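Local coordinates for 3-dehydroquinate dehydratase (Clostridium difficile, PDB 4H3D), which catalyses the cis-dehydration of 3-dehydroquinate to 3-dehydroshikimate in the chorismate pathway, through a covalent imine intermediate, at residues 33-38 / 73-78; 106-109 / 113-116. One frame throughout, in Å; residues are numbered along the deposited sequence. Where two conformers were deposited one is given.

Contact 1 of 2, residues 33-38 / 73-78; sequences DIIKEA and RSYIHD
Tyr75 and Ile76, in the last turn of helix 62-76, meet Ile35 and Ala38 of helix 31-41 in a small, wholly apolar contact. In the 73-78 segment, Arg73 comes first; its CB points away from the other helix, and its guanidinium group turns back on its own chain. There NH1 donates to His77 O at 2.7 Å, a bent bond with an N-H...O angle of 136°, while the same nitrogen also reaches Ile79 O, so that one donor group grips two carbonyls of the chain leaving the helix. Tyr75 follows and gives up the most surface. With CG opposite the carbonyl carbon (chi1 -80°), its side chain runs out to helix 31-41 and crosses that of Ile35 at about a right angle. The methyl CG2 of Ile35, trans to its own backbone N, approaches the phenol ring obliquely, 3.4 Å from Tyr75 CE2 and 3.7 Å from Tyr75 CD2, with CZ slightly farther off. Ile76 lies deeper. Its branch methyl CG2 faces the CB of Ala38 at 4.2 Å, next to the closest backbone approach, where Ala38 CA and Ile76 CA are 6.8 Å apart, consistent with the small side chain of Ala38. On the barrel side, Ala38 also touches Ile26 of strand 21-26, and Ile76 touches Ile49 of strand 48-52. At His77 the chain leaves helical geometry with a positive phi of 56°. Two neighbouring helices packed side by side over adjacent parallel strands, each helix following its own strand, are characteristic of the outer layer of a TIM barrel, the fold of type I dehydroquinases.

Contact 2 of 2, residues 106-109 / 113-116; sequences KEIS and LVDL
Val114, whose CB points at the end of helix 98-110, sets both of its methyls against Ile108 and the backbone beside it. The closer touch joins Val114 CG1 to the branch methyl CG2 of Ile108 at 3.6 Å, the two side chains crossing at roughly a right angle. Ile108 presents this methyl because CG2 stands trans to its backbone N, while CG1 lies opposite the carbonyl carbon (chi1 -64°). The second valine methyl, CG2, rests 3.8 Å from Ile108 O and 4.1 Å from Ser109 CA, so it covers main chain as well as side chain. Around this pair, Phe83 of strand 81-84 touches both Ile108 and Val114, and Leu69 of helix 62-76 adds a further apolar surface on Ile108. Ser109 takes part through its backbone: its CB points away from the loop, and its hydroxyl bonds to Asn105 O one turn earlier. Its own carbonyl oxygen is reached by a water, which donates to Ser109 O at 3.0 Å and to Val114 O at 2.7 Å. Both hydrogens of the water are thereby spent on bridging the helix to the loop that leads into strand 116-120. The chemistry thus divides in two: methyl groups bury the flank of the helix end with no direct polar bond between the segments, whereas a bridging water couples two backbone acceptors that could not bond to each other.

Overall arrangement
Contact 1 closes before contact 2 opens along the chain, and their centres lie 16 Å apart. Helix 62-76 connects them: its C-terminal turn supplies the touching residues of one side of contact 1, while Ile62 and Val65 pack on Ile108 of contact 2. A polar bridge also joins them, since Arg73 NH2 makes a short salt bridge to Asp115 OD2 (2.5 Å) and Arg73 NE probably donates to Leu113 O at 2.9 Å; Asp115 OD1 pairs in addition with Lys11. Neither contact contains a catalytic residue, yet both lie near Trp51, part of the 3-dehydroquinate site: its side chain is about 6 Å from that of Ile108 and about 8 Å from that of Ile76.

Contact 1 of 2, residues 33-38 / 73-78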
loop_
_atom_site.group_PDB
_atom_site.type_symbol
_atom_site.label_atom_id
_atom_site.label_comp_id
_atom_site.label_asym_id
_atom_site.label_seq_id
_atom_site.Cartn_x
_atom_site.Cartn_y
_atom_site.Cartn_z
ATOM N N ASP B 33 -30.338 -3.867 14.793
ATOM C CA ASP B 33 -29.088 -3.229 14.383
ATOM C C ASP B 33 -28.364 -4.030 13.286
ATOM O O ASP B 33 -27.827 -3.452 12.343
ATOM C CB ASP B 33 -28.178 -3.005 15.603
ATOM C CG ASP B 33 -28.749 -1.960 16.594
ATOM O OD1 ASP B 33 -29.827 -1.394 16.323
ATOM O OD2 ASP B 33 -28.116 -1.716 17.643
ATOM N N ILE B 34 -28.374 -5.355 13.419
ATOM C CA ILE B 34 -27.767 -6.264 12.432
ATOM C C ILE B 34 -28.415 -6.076 11.053
ATOM O O ILE B 34 -27.723 -5.926 10.039
ATOM C CB ILE B 34 -27.896 -7.728 12.918
ATOM C CG1 ILE B 34 -26.956 -7.947 14.110
ATOM C CG2 ILE B 34 -27.562 -8.730 11.808
ATOM C CD1 ILE B 34 -27.184 -9.229 14.853
ATOM N N ILE B 35 -29.741 -6.052 11.024
ATOM C CA ILE B 35 -30.466 -5.869 9.770
ATOM C C ILE B 35 -30.211 -4.477 9.205
ATOM O O ILE B 35 -30.051 -4.317 7.997
ATOM C CB ILE B 35 -31.991 -6.121 9.948
ATOM C CG1 ILE B 35 -32.236 -7.580 10.369
ATOM C CG2 ILE B 35 -32.748 -5.797 8.662
ATOM C CD1 ILE B 35 -31.552 -8.616 9.472
ATOM N N LYS B 36 -30.160 -3.475 10.083
ATOM C CA LYS B 36 -29.878 -2.102 9.669
ATOM C C LYS B 36 -28.495 -2.061 9.004
ATOM O O LYS B 36 -28.328 -1.461 7.933
ATOM C CB LYS B 36 -29.944 -1.155 10.874
ATOM C CG LYS B 36 -30.046 0.332 10.537
ATOM C CD LYS B 36 -28.745 0.906 9.986
ATOM C CE LYS B 36 -28.861 2.401 9.688
ATOM N NZ LYS B 36 -29.228 3.188 10.908
ATOM N N GLU B 37 -27.513 -2.710 9.627
ATOM C CA GLU B 37 -26.168 -2.789 9.045
ATOM C C GLU B 37 -26.206 -3.513 7.698
ATOM O O GLU B 37 -25.578 -3.080 6.745
ATOM C CB GLU B 37 -25.193 -3.518 9.982
ATOM C CG GLU B 37 -24.693 -2.725 11.169
ATOM C CD GLU B 37 -23.884 -3.609 12.122
ATOM O OE1 GLU B 37 -22.620 -3.566 12.090
ATOM O OE2 GLU B 37 -24.518 -4.399 12.856
ATOM N N ALA B 38 -26.946 -4.620 7.635
ATOM C CA ALA B 38 -27.065 -5.411 6.407
ATOM C C ALA B 38 -27.643 -4.594 5.243
ATOM O O ALA B 38 -27.179 -4.706 4.099
ATOM C CB ALA B 38 -27.915 -6.655 6.660
ATOM N N ARG B 73 -30.300 -13.291 5.703
ATOM C CA ARG B 73 -30.164 -13.972 4.421
ATOM C C ARG B 73 -31.116 -13.350 3.407
ATOM O O ARG B 73 -30.731 -13.099 2.253
ATOM C CB ARG B 73 -30.543 -15.449 4.539
ATOM C CG ARG B 73 -29.561 -16.404 3.977
ATOM C CD ARG B 73 -28.835 -15.943 2.710
ATOM N NE ARG B 73 -27.495 -16.494 2.781
ATOM C CZ ARG B 73 -26.457 -16.127 2.038
ATOM N NH1 ARG B 73 -26.555 -15.186 1.103
ATOM N NH2 ARG B 73 -25.308 -16.725 2.245
ATOM N N SER B 74 -32.356 -13.093 3.841
ATOM C CA SER B 74 -33.390 -12.532 2.962
ATOM C C SER B 74 -33.017 -11.152 2.421
ATOM O O SER B 74 -33.377 -10.818 1.295
ATOM C CB SER B 74 -34.750 -12.454 3.675
ATOM O OG SER B 74 -34.793 -11.406 4.633
ATOM N N TYR B 75 -32.311 -10.352 3.224
ATOM C CA TYR B 75 -31.893 -8.998 2.796
ATOM C C TYR B 75 -30.630 -8.962 1.925
ATOM O O TYR B 75 -30.521 -8.114 1.053
ATOM C CB TYR B 75 -31.664 -8.059 3.994
ATOM C CG TYR B 75 -32.913 -7.466 4.586
ATOM C CD1 TYR B 75 -33.533 -6.366 3.993
ATOM C CD2 TYR B 75 -33.459 -7.975 5.756
ATOM C CE1 TYR B 75 -34.689 -5.806 4.543
ATOM C CE2 TYR B 75 -34.607 -7.424 6.320
ATOM C CZ TYR B 75 -35.218 -6.340 5.707
ATOM O OH TYR B 75 -36.352 -5.795 6.260
ATOM N N ILE B 76 -29.666 -9.847 2.169
ATOM C CA ILE B 76 -28.411 -9.798 1.396
ATOM C C ILE B 76 -28.440 -10.667 0.147
ATOM O O ILE B 76 -27.492 -10.653 -0.658
ATOM C CB ILE B 76 -27.191 -10.138 2.237
ATOM C CG1 ILE B 76 -27.130 -11.631 2.566
ATOM C CG2 ILE B 76 -27.174 -9.286 3.487
ATOM C CD1 ILE B 76 -25.816 -12.020 3.228
ATOM N N HIS B 77 -29.526 -11.427 0.006
ATOM C CA HIS B 77 -29.769 -12.274 -1.158
ATOM C C HIS B 77 -28.641 -13.273 -1.409
ATOM O O HIS B 77 -28.419 -14.154 -0.597
ATOM C CB HIS B 77 -30.039 -11.410 -2.405
ATOM C CG HIS B 77 -30.889 -12.093 -3.441
ATOM N ND1 HIS B 77 -30.374 -12.952 -4.393
ATOM C CD2 HIS B 77 -32.226 -12.035 -3.673
ATOM C CE1 HIS B 77 -31.356 -13.396 -5.159
ATOM N NE2 HIS B 77 -32.488 -12.853 -4.746
ATOM N N ASP B 78 -27.926 -13.128 -2.518
ATOM C CA ASP B 78 -26.892 -14.082 -2.866
ATOM C C ASP B 78 -25.480 -13.613 -2.554
ATOM O O ASP B 78 -24.538 -14.187 -3.059
ATOM C CB ASP B 78 -27.010 -14.483 -4.340
ATOM C CG ASP B 78 -28.234 -15.357 -4.612
ATOM O OD1 ASP B 78 -28.482 -16.317 -3.826
ATOM O OD2 ASP B 78 -28.937 -15.094 -5.620
#

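Contact 2 of 2, residues 106-109 / 113-116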
loop_
_atom_site.group_PDB
_atom_site.type_symbol
_atom_site.label_atom_id
_atom_site.label_comp_id
_atom_site.label_asym_id
_atom_site.label_seq_id
_atom_site.Cartn_x
_atom_site.Cartn_y
_atom_site.Cartn_z
ATOM N N LYS B 106 -21.703 -25.900 14.101
ATOM C CA LYS B 106 -22.290 -27.034 13.407
ATOM C C LYS B 106 -23.739 -26.753 13.050
ATOM O O LYS B 106 -24.156 -26.968 11.928
ATOM C CB LYS B 106 -22.171 -28.295 14.260
ATOM C CG LYS B 106 -20.734 -28.796 14.374
ATOM C CD LYS B 106 -20.641 -30.103 15.158
ATOM C CE LYS B 106 -21.212 -31.286 14.408
ATOM N NZ LYS B 106 -21.335 -32.487 15.310
ATOM N N GLU B 107 -24.502 -26.250 14.009
ATOM C CA GLU B 107 -25.907 -25.974 13.777
ATOM C C GLU B 107 -26.110 -24.925 12.712
ATOM O O GLU B 107 -27.028 -25.039 11.891
ATOM C CB GLU B 107 -26.593 -25.525 15.073
ATOM C CG GLU B 107 -26.879 -26.650 16.018
ATOM C CD GLU B 107 -28.014 -27.527 15.530
ATOM O OE1 GLU B 107 -29.003 -26.986 14.970
ATOM O OE2 GLU B 107 -27.922 -28.757 15.715
ATOM N N ILE B 108 -25.265 -23.897 12.715
ATOM C CA ILE B 108 -25.403 -22.843 11.739
ATOM C C ILE B 108 -24.969 -23.342 10.361
ATOM O O ILE B 108 -25.603 -22.994 9.361
ATOM C CB ILE B 108 -24.663 -21.543 12.165
ATOM C CG1 ILE B 108 -25.294 -20.987 13.437
ATOM C CG2 ILE B 108 -24.723 -20.483 11.055
ATOM C CD1 ILE B 108 -26.807 -20.898 13.404
ATOM N N SER B 109 -23.914 -24.163 10.305
ATOM C CA SER B 109 -23.487 -24.758 9.024
ATOM C C SER B 109 -24.599 -25.609 8.459
ATOM O O SER B 109 -24.771 -25.682 7.259
ATOM C CB SER B 109 -22.256 -25.658 9.189
ATOM O OG SER B 109 -21.130 -24.940 9.600
ATOM N N LEU B 113 -27.614 -21.717 5.231
ATOM C CA LEU B 113 -27.688 -20.261 5.043
ATOM C C LEU B 113 -26.333 -19.540 5.046
ATOM O O LEU B 113 -26.270 -18.372 4.655
ATOM C CB LEU B 113 -28.602 -19.633 6.107
ATOM C CG LEU B 113 -30.038 -20.162 6.147
ATOM C CD1 LEU B 113 -30.863 -19.409 7.190
ATOM C CD2 LEU B 113 -30.695 -20.050 4.771
ATOM N N VAL B 114 -25.262 -20.207 5.498
ATOM C CA VAL B 114 -23.912 -19.589 5.496
ATOM C C VAL B 114 -23.010 -20.256 4.469
ATOM O O VAL B 114 -23.060 -21.473 4.272
ATOM C CB VAL B 114 -23.234 -19.604 6.905
ATOM C CG1 VAL B 114 -24.089 -18.817 7.916
ATOM C CG2 VAL B 114 -22.989 -21.010 7.399
ATOM N N ASP B 115 -22.180 -19.453 3.824
ATOM C CA ASP B 115 -21.299 -19.922 2.763
ATOM C C ASP B 115 -19.916 -20.294 3.277
ATOM O O ASP B 115 -19.248 -21.165 2.691
ATOM C CB ASP B 115 -21.214 -18.846 1.698
ATOM C CG ASP B 115 -22.556 -18.538 1.122
ATOM O OD1 ASP B 115 -23.118 -19.431 0.457
ATOM O OD2 ASP B 115 -23.068 -17.425 1.345
ATOM N N LEU B 116 -19.490 -19.606 4.342
ATOM C CA LEU B 116 -18.220 -19.868 5.026
ATOM C C LEU B 116 -18.390 -19.702 6.524
ATOM O O LEU B 116 -19.274 -18.982 6.985
ATOM C CB LEU B 116 -17.112 -18.874 4.619
ATOM C CG LEU B 116 -16.924 -18.486 3.160
ATOM C CD1 LEU B 116 -17.779 -17.259 2.817
ATOM C CD2 LEU B 116 -15.472 -18.175 2.885
HETATM O O HOH W 1 -24.725 -23.259 5.514
#